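Local coordinates for protein DNA ligase (Archaeoglobus fulgidus, PDB 3GDE) that probably seals nicks in double-stranded DNA during replication, recombination and repair, using ATP to join a 3'-hydroxyl to a 5'-phosphate, at residues 111-116 and 150-155; 425-430 and 504-509. One frame throughout, in Å; residues are numbered along the deposited sequence.

From the N terminus the chain first builds an all-helical region, and contact 1 closes a loop there: the linker between helices 94-108 and 117-129 meets the start of helix 152-162, with 33 mostly helical residues between. The chain passes through the adenylation region, which carries the predicted nucleotide-binding residues, before contact 2 opens. Contact 2 pairs the start of strand 428-437 with the end of strand 502-506, enclosing 73 residues rich in strand. The two loops follow in series, and the centres of the contacts lie about 44 Å apart. Contact 1 ties an interhelical loop to a helix start; contact 2 joins two strands of the OB-fold part.

Contact 1: residues 111-116 and 150-155; sequences AFEELT and ATPLEA
With CG anti to its carbonyl carbon (chi1 -85°) and the chain extended at chi2 (172°), E154 reaches from the first turn of helix 152-162 to the backbone at L115. Its OE2 accepts the L115 N-H at 2.9 Å, on the syn side and 23° out of the carboxylate plane. OE1 takes the T151 N-H from the anti side at 2.8 Å, so one carboxylate grips both segments and two bonds limit its rotation. Glutamate suits the place, being long enough to do both; OE2 also receives a weak bond from A7 N. An alanine here would probably leave the N-H groups of L115 and T151 without these acceptors and loosen the linker's hold. The L115 and E154 side chains run past one another in opposite senses, L115 CD2 3.8 Å from E154 OE2, while L115 CD1 packs 3.9 Å from A150 CB, a methyl small enough to fit beside. T151 CG2 lies 3.8 Å from E114 CG. The helix start is completed by T151 OG1, which accepts from E154 N at 3.1 Å: a threonine N-cap and a glutamate three residues on, each bonding the other's backbone N-H, make a capping box.

Contact 2: residues 425-430 and 504-509; sequences METLDL and EVAYQE
L428 and V505 form an antiparallel hydrogen-bonded pair in the strand-rich OB-fold part of the ligase, L428 N giving to V505 O at 2.8 Å and V505 N to L428 O at 2.7 Å. The next pair, D429 with E504, is non-hydrogen-bonded, and E504 can be followed outward from there. E504 CB lies 3.4 Å from D429 OD2. E504 CG, anti to the backbone N (chi1 -175°), has T427 OG1 at 3.4 Å and D429 OD1 a little farther off, in another direction. CD also lies near T427 OG1, whose hydroxyl gives to E504 OE2 at 2.7 Å, from the anti side and 33° out of plane; OE1 forms salt bridges with R529 and R531. D429 OD1 is paired with K534, and these cations probably offset the repulsion between the two acids. L430 CD1 meets V505 CB where L522 touches both side chains. Beyond the paired strands, L428 CD1 and M425 CE each approach the Y507 ring to 3.7 Å, at CE2 and CE1. The ring is broad enough to meet both, and the hydroxyl extends it toward E426 CB. A water donates to E426 O at 2.6 Å and accepts from Y507 N at 3.1 Å.

Contact 1: residues 111-116 and 150-155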
ATOM      1  N   ALA A 111      17.863  24.408 -26.015  1.00 48.35           N
ATOM      2  CA  ALA A 111      16.989  25.408 -25.399  1.00 47.55           C
ATOM      3  C   ALA A 111      17.338  25.393 -23.923  1.00 46.76           C
ATOM      4  O   ALA A 111      17.942  24.431 -23.455  1.00 46.66           O
ATOM      5  CB  ALA A 111      15.541  25.046 -25.597  1.00 47.55           C
ATOM      6  N   PHE A 112      16.996  26.427 -23.159  1.00 45.77           N
ATOM      7  CA  PHE A 112      17.260  26.244 -21.744  1.00 44.94           C
ATOM      8  C   PHE A 112      16.165  25.454 -21.029  1.00 43.52           C
ATOM      9  O   PHE A 112      14.974  25.566 -21.344  1.00 42.73           O
ATOM     10  CB  PHE A 112      17.863  27.457 -20.993  1.00 46.05           C
ATOM     11  CG  PHE A 112      16.902  28.542 -20.656  1.00 47.09           C
ATOM     12  CD1 PHE A 112      17.163  29.841 -21.063  1.00 48.70           C
ATOM     13  CD2 PHE A 112      15.781  28.298 -19.883  1.00 48.63           C
ATOM     14  CE1 PHE A 112      16.309  30.875 -20.738  1.00 49.02           C
ATOM     15  CE2 PHE A 112      14.913  29.327 -19.558  1.00 50.20           C
ATOM     16  CZ  PHE A 112      15.179  30.621 -19.992  1.00 48.95           C
ATOM     17  N   GLU A 113      16.630  24.598 -20.126  1.00 41.65           N
ATOM     18  CA  GLU A 113      15.827  23.551 -19.544  1.00 40.24           C
ATOM     19  C   GLU A 113      15.890  23.644 -18.035  1.00 39.08           C
ATOM     20  O   GLU A 113      16.633  24.474 -17.497  1.00 38.89           O
ATOM     21  CB  GLU A 113      16.303  22.189 -20.050  1.00 40.58           C
ATOM     22  CG  GLU A 113      15.954  21.951 -21.520  1.00 40.83           C
ATOM     23  CD  GLU A 113      16.396  20.601 -22.027  1.00 42.35           C
ATOM     24  OE1 GLU A 113      17.450  20.112 -21.570  1.00 44.78           O
ATOM     25  OE2 GLU A 113      15.693  20.023 -22.887  1.00 41.62           O
ATOM     26  N   GLU A 114      15.107  22.794 -17.371  1.00 37.48           N
ATOM     27  CA  GLU A 114      14.845  22.860 -15.930  1.00 36.35           C
ATOM     28  C   GLU A 114      13.376  23.225 -15.724  1.00 34.48           C
ATOM     29  O   GLU A 114      12.844  24.090 -16.415  1.00 33.96           O
ATOM     30  CB  GLU A 114      15.773  23.869 -15.208  1.00 37.29           C
ATOM     31  CG  GLU A 114      17.111  23.272 -14.669  1.00 40.64           C
ATOM     32  CD  GLU A 114      18.364  24.154 -14.913  1.00 44.80           C
ATOM     33  OE1 GLU A 114      19.493  23.595 -14.878  1.00 45.90           O
ATOM     34  OE2 GLU A 114      18.231  25.388 -15.141  1.00 46.94           O
ATOM     35  N   LEU A 115      12.697  22.537 -14.819  1.00 32.36           N
ATOM     36  CA  LEU A 115      11.411  23.036 -14.347  1.00 30.88           C
ATOM     37  C   LEU A 115      11.314  22.946 -12.855  1.00 29.14           C
ATOM     38  O   LEU A 115      12.028  22.185 -12.228  1.00 28.78           O
ATOM     39  CB  LEU A 115      10.190  22.377 -15.008  1.00 31.53           C
ATOM     40  CG  LEU A 115      10.018  20.898 -15.341  1.00 31.96           C
ATOM     41  CD1 LEU A 115      10.542  20.672 -16.730  1.00 33.81           C
ATOM     42  CD2 LEU A 115      10.626  19.925 -14.338  1.00 31.82           C
ATOM     43  N   THR A 116      10.431  23.767 -12.308  1.00 27.66           N
ATOM     44  CA  THR A 116      10.240  23.860 -10.880  1.00 26.38           C
ATOM     45  C   THR A 116       9.439  22.671 -10.393  1.00 25.67           C
ATOM     46  O   THR A 116       8.628  22.098 -11.133  1.00 25.32           O
ATOM     47  CB  THR A 116       9.512  25.174 -10.490  1.00 26.10           C
ATOM     48  OG1 THR A 116       8.188  25.174 -11.036  1.00 24.31           O
ATOM     49  CG2 THR A 116      10.280  26.394 -11.005  1.00 26.05           C
ATOM     50  N   ALA A 150      12.461  19.644 -19.581  1.00 26.04           N
ATOM     51  CA  ALA A 150      13.258  19.005 -18.544  1.00 26.02           C
ATOM     52  C   ALA A 150      14.716  18.751 -18.943  1.00 26.22           C
ATOM     53  O   ALA A 150      15.017  18.517 -20.109  1.00 26.60           O
ATOM     54  CB  ALA A 150      12.603  17.701 -18.126  1.00 25.75           C
ATOM     55  N   THR A 151      15.619  18.802 -17.966  1.00 26.17           N
ATOM     56  CA  THR A 151      16.990  18.331 -18.171  1.00 26.27           C
ATOM     57  C   THR A 151      16.987  16.788 -18.258  1.00 26.27           C
ATOM     58  O   THR A 151      16.015  16.151 -17.861  1.00 26.35           O
ATOM     59  CB  THR A 151      17.947  18.797 -17.042  1.00 25.86           C
ATOM     60  OG1 THR A 151      17.595  18.170 -15.809  1.00 25.45           O
ATOM     61  CG2 THR A 151      17.920  20.328 -16.876  1.00 25.98           C
ATOM     62  N   PRO A 152      18.058  16.190 -18.810  1.00 26.54           N
ATOM     63  CA  PRO A 152      18.165  14.730 -18.834  1.00 26.13           C
ATOM     64  C   PRO A 152      17.937  14.093 -17.456  1.00 25.92           C
ATOM     65  O   PRO A 152      17.159  13.149 -17.345  1.00 25.32           O
ATOM     66  CB  PRO A 152      19.602  14.497 -19.333  1.00 26.23           C
ATOM     67  CG  PRO A 152      19.870  15.679 -20.217  1.00 26.65           C
ATOM     68  CD  PRO A 152      19.218  16.833 -19.471  1.00 26.85           C
ATOM     69  N   LEU A 153      18.577  14.628 -16.419  1.00 25.70           N
ATOM     70  CA  LEU A 153      18.399  14.112 -15.054  1.00 25.93           C
ATOM     71  C   LEU A 153      17.002  14.349 -14.476  1.00 25.85           C
ATOM     72  O   LEU A 153      16.505  13.541 -13.683  1.00 25.88           O
ATOM     73  CB  LEU A 153      19.461  14.700 -14.126  1.00 26.14           C
ATOM     74  CG  LEU A 153      20.067  13.799 -13.061  1.00 26.05           C
ATOM     75  CD1 LEU A 153      20.335  12.365 -13.585  1.00 24.78           C
ATOM     76  CD2 LEU A 153      21.336  14.442 -12.566  1.00 25.02           C
ATOM     77  N   GLU A 154      16.365  15.451 -14.864  1.00 25.52           N
ATOM     78  CA  GLU A 154      14.964  15.669 -14.493  1.00 25.66           C
ATOM     79  C   GLU A 154      14.066  14.628 -15.143  1.00 24.95           C
ATOM     80  O   GLU A 154      13.153  14.114 -14.508  1.00 24.80           O
ATOM     81  CB  GLU A 154      14.484  17.067 -14.892  1.00 25.35           C
ATOM     82  CG  GLU A 154      14.805  18.136 -13.891  1.00 26.33           C
ATOM     83  CD  GLU A 154      14.497  19.553 -14.396  1.00 27.03           C
ATOM     84  OE1 GLU A 154      14.431  19.768 -15.623  1.00 29.27           O
ATOM     85  OE2 GLU A 154      14.329  20.462 -13.555  1.00 28.95           O
ATOM     86  N   ALA A 155      14.324  14.339 -16.417  1.00 24.68           N
ATOM     87  CA  ALA A 155      13.511  13.397 -17.173  1.00 24.75           C
ATOM     88  C   ALA A 155      13.605  11.996 -16.572  1.00 24.62           C
ATOM     89  O   ALA A 155      12.635  11.235 -16.567  1.00 24.67           O
ATOM     90  CB  ALA A 155      13.925  13.392 -18.646  1.00 24.61           C
TER

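Contact 2: residues 425-430 and 504-509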
ATOM      1  N   MET A 425      -3.652 -21.725   7.444  1.00 30.83           N
ATOM      2  CA  MET A 425      -2.426 -20.937   7.476  1.00 32.18           C
ATOM      3  C   MET A 425      -2.492 -19.614   6.684  1.00 31.42           C
ATOM      4  O   MET A 425      -3.469 -19.329   5.988  1.00 31.06           O
ATOM      5  CB  MET A 425      -1.191 -21.783   7.133  1.00 31.76           C
ATOM      6  CG  MET A 425      -1.278 -22.658   5.923  1.00 32.95           C
ATOM      7  SD  MET A 425       0.173 -23.761   5.816  1.00 36.18           S
ATOM      8  CE  MET A 425       1.562 -22.628   5.986  1.00 33.70           C
ATOM      9  N   GLU A 426      -1.463 -18.788   6.845  1.00 31.43           N
ATOM     10  CA  GLU A 426      -1.413 -17.484   6.193  1.00 31.32           C
ATOM     11  C   GLU A 426      -1.088 -17.638   4.723  1.00 30.78           C
ATOM     12  O   GLU A 426      -0.403 -18.581   4.337  1.00 30.72           O
ATOM     13  CB  GLU A 426      -0.355 -16.588   6.847  1.00 31.36           C
ATOM     14  CG  GLU A 426      -0.643 -16.235   8.293  1.00 32.29           C
ATOM     15  CD  GLU A 426      -1.981 -15.575   8.465  1.00 33.05           C
ATOM     16  OE1 GLU A 426      -2.877 -16.219   9.036  1.00 33.01           O
ATOM     17  OE2 GLU A 426      -2.149 -14.420   8.010  1.00 35.13           O
ATOM     18  N   THR A 427      -1.618 -16.730   3.909  1.00 30.40           N
ATOM     19  CA  THR A 427      -1.084 -16.521   2.574  1.00 30.21           C
ATOM     20  C   THR A 427      -0.241 -15.261   2.639  1.00 30.54           C
ATOM     21  O   THR A 427      -0.310 -14.505   3.621  1.00 30.52           O
ATOM     22  CB  THR A 427      -2.163 -16.408   1.477  1.00 29.96           C
ATOM     23  OG1 THR A 427      -3.041 -15.300   1.744  1.00 30.99           O
ATOM     24  CG2 THR A 427      -2.957 -17.702   1.360  1.00 28.77           C
ATOM     25  N   LEU A 428       0.580 -15.052   1.616  1.00 30.63           N
ATOM     26  CA  LEU A 428       1.430 -13.872   1.548  1.00 30.79           C
ATOM     27  C   LEU A 428       1.118 -13.105   0.298  1.00 30.65           C
ATOM     28  O   LEU A 428       0.732 -13.683  -0.716  1.00 30.67           O
ATOM     29  CB  LEU A 428       2.909 -14.264   1.546  1.00 31.15           C
ATOM     30  CG  LEU A 428       3.481 -14.773   2.871  1.00 32.02           C
ATOM     31  CD1 LEU A 428       4.757 -15.566   2.606  1.00 32.34           C
ATOM     32  CD2 LEU A 428       3.709 -13.615   3.847  1.00 31.40           C
ATOM     33  N   ASP A 429       1.269 -11.793   0.360  1.00 30.48           N
ATOM     34  CA  ASP A 429       1.218 -11.038  -0.858  1.00 30.47           C
ATOM     35  C   ASP A 429       2.597 -10.486  -1.213  1.00 29.64           C
ATOM     36  O   ASP A 429       3.245  -9.808  -0.409  1.00 29.46           O
ATOM     37  CB  ASP A 429       0.090 -10.022  -0.819  1.00 31.97           C
ATOM     38  CG  ASP A 429      -1.232 -10.611  -1.349  1.00 34.91           C
ATOM     39  OD1 ASP A 429      -2.111 -11.041  -0.552  1.00 34.12           O
ATOM     40  OD2 ASP A 429      -1.364 -10.667  -2.597  1.00 40.08           O
ATOM     41  N   LEU A 430       3.052 -10.872  -2.403  1.00 27.86           N
ATOM     42  CA  LEU A 430       4.427 -10.698  -2.812  1.00 27.27           C
ATOM     43  C   LEU A 430       4.484 -10.027  -4.180  1.00 27.00           C
ATOM     44  O   LEU A 430       3.621 -10.243  -5.024  1.00 26.86           O
ATOM     45  CB  LEU A 430       5.165 -12.058  -2.819  1.00 26.65           C
ATOM     46  CG  LEU A 430       5.201 -12.834  -1.487  1.00 26.06           C
ATOM     47  CD1 LEU A 430       5.578 -14.312  -1.680  1.00 24.82           C
ATOM     48  CD2 LEU A 430       6.119 -12.163  -0.439  1.00 24.75           C
ATOM     49  N   GLU A 504      -1.327 -12.850  -4.462  1.00 22.91           N
ATOM     50  CA  GLU A 504      -1.558 -13.626  -3.240  1.00 22.87           C
ATOM     51  C   GLU A 504      -1.021 -15.052  -3.443  1.00 23.21           C
ATOM     52  O   GLU A 504      -1.408 -15.747  -4.391  1.00 22.84           O
ATOM     53  CB  GLU A 504      -3.034 -13.656  -2.844  1.00 22.37           C
ATOM     54  CG  GLU A 504      -3.273 -14.372  -1.497  1.00 22.81           C
ATOM     55  CD  GLU A 504      -4.718 -14.387  -1.048  1.00 24.03           C
ATOM     56  OE1 GLU A 504      -5.549 -13.643  -1.627  1.00 25.58           O
ATOM     57  OE2 GLU A 504      -5.024 -15.141  -0.086  1.00 27.17           O
ATOM     58  N   VAL A 505      -0.134 -15.468  -2.542  1.00 23.49           N
ATOM     59  CA  VAL A 505       0.611 -16.715  -2.664  1.00 24.02           C
ATOM     60  C   VAL A 505       0.436 -17.567  -1.400  1.00 24.92           C
ATOM     61  O   VAL A 505       0.646 -17.081  -0.278  1.00 23.94           O
ATOM     62  CB  VAL A 505       2.121 -16.439  -2.884  1.00 23.92           C
ATOM     63  CG1 VAL A 505       2.910 -17.734  -3.014  1.00 24.27           C
ATOM     64  CG2 VAL A 505       2.340 -15.570  -4.115  1.00 24.52           C
ATOM     65  N   ALA A 506       0.050 -18.831  -1.597  1.00 25.57           N
ATOM     66  CA  ALA A 506       0.042 -19.821  -0.526  1.00 26.61           C
ATOM     67  C   ALA A 506       1.350 -20.613  -0.556  1.00 27.52           C
ATOM     68  O   ALA A 506       2.050 -20.641  -1.565  1.00 27.79           O
ATOM     69  CB  ALA A 506      -1.156 -20.757  -0.670  1.00 26.47           C
ATOM     70  N   TYR A 507       1.671 -21.275   0.546  1.00 28.48           N
ATOM     71  CA  TYR A 507       2.905 -22.042   0.643  1.00 29.47           C
ATOM     72  C   TYR A 507       2.741 -23.160   1.670  1.00 30.09           C
ATOM     73  O   TYR A 507       1.839 -23.105   2.507  1.00 30.23           O
ATOM     74  CB  TYR A 507       4.063 -21.115   1.048  1.00 30.05           C
ATOM     75  CG  TYR A 507       3.838 -20.416   2.369  1.00 29.87           C
ATOM     76  CD1 TYR A 507       4.381 -20.925   3.544  1.00 29.41           C
ATOM     77  CD2 TYR A 507       3.072 -19.246   2.445  1.00 30.38           C
ATOM     78  CE1 TYR A 507       4.169 -20.300   4.766  1.00 29.55           C
ATOM     79  CE2 TYR A 507       2.850 -18.605   3.676  1.00 31.04           C
ATOM     80  CZ  TYR A 507       3.405 -19.142   4.830  1.00 30.86           C
ATOM     81  OH  TYR A 507       3.205 -18.526   6.056  1.00 32.53           O
ATOM     82  N   GLN A 508       3.615 -24.165   1.609  1.00 30.94           N
ATOM     83  CA  GLN A 508       3.656 -25.212   2.642  1.00 31.74           C
ATOM     84  C   GLN A 508       4.570 -24.819   3.803  1.00 32.63           C
ATOM     85  O   GLN A 508       4.244 -25.053   4.972  1.00 32.32           O
ATOM     86  CB  GLN A 508       4.092 -26.563   2.057  1.00 31.49           C
ATOM     87  CG  GLN A 508       3.026 -27.255   1.190  1.00 31.88           C
ATOM     88  CD  GLN A 508       1.680 -27.386   1.882  1.00 30.99           C
ATOM     89  OE1 GLN A 508       1.594 -27.871   3.012  1.00 31.17           O
ATOM     90  NE2 GLN A 508       0.620 -26.939   1.210  1.00 30.24           N
ATOM     91  N   GLU A 509       5.706 -24.214   3.466  1.00 33.61           N
ATOM     92  CA  GLU A 509       6.726 -23.871   4.447  1.00 35.32           C
ATOM     93  C   GLU A 509       7.600 -22.703   3.981  1.00 34.90           C
ATOM     94  O   GLU A 509       7.822 -22.525   2.790  1.00 34.77           O
ATOM     95  CB  GLU A 509       7.599 -25.099   4.732  1.00 35.15           C
ATOM     96  CG  GLU A 509       8.455 -24.971   5.986  1.00 37.17           C
ATOM     97  CD  GLU A 509       9.310 -26.206   6.275  1.00 37.80           C
ATOM     98  OE1 GLU A 509       9.717 -26.928   5.323  1.00 39.79           O
ATOM     99  OE2 GLU A 509       9.581 -26.438   7.478  1.00 41.98           O
TER
HETATM  100  O   HOH W   1      -0.331 -20.683   2.826  1.00 24.22           O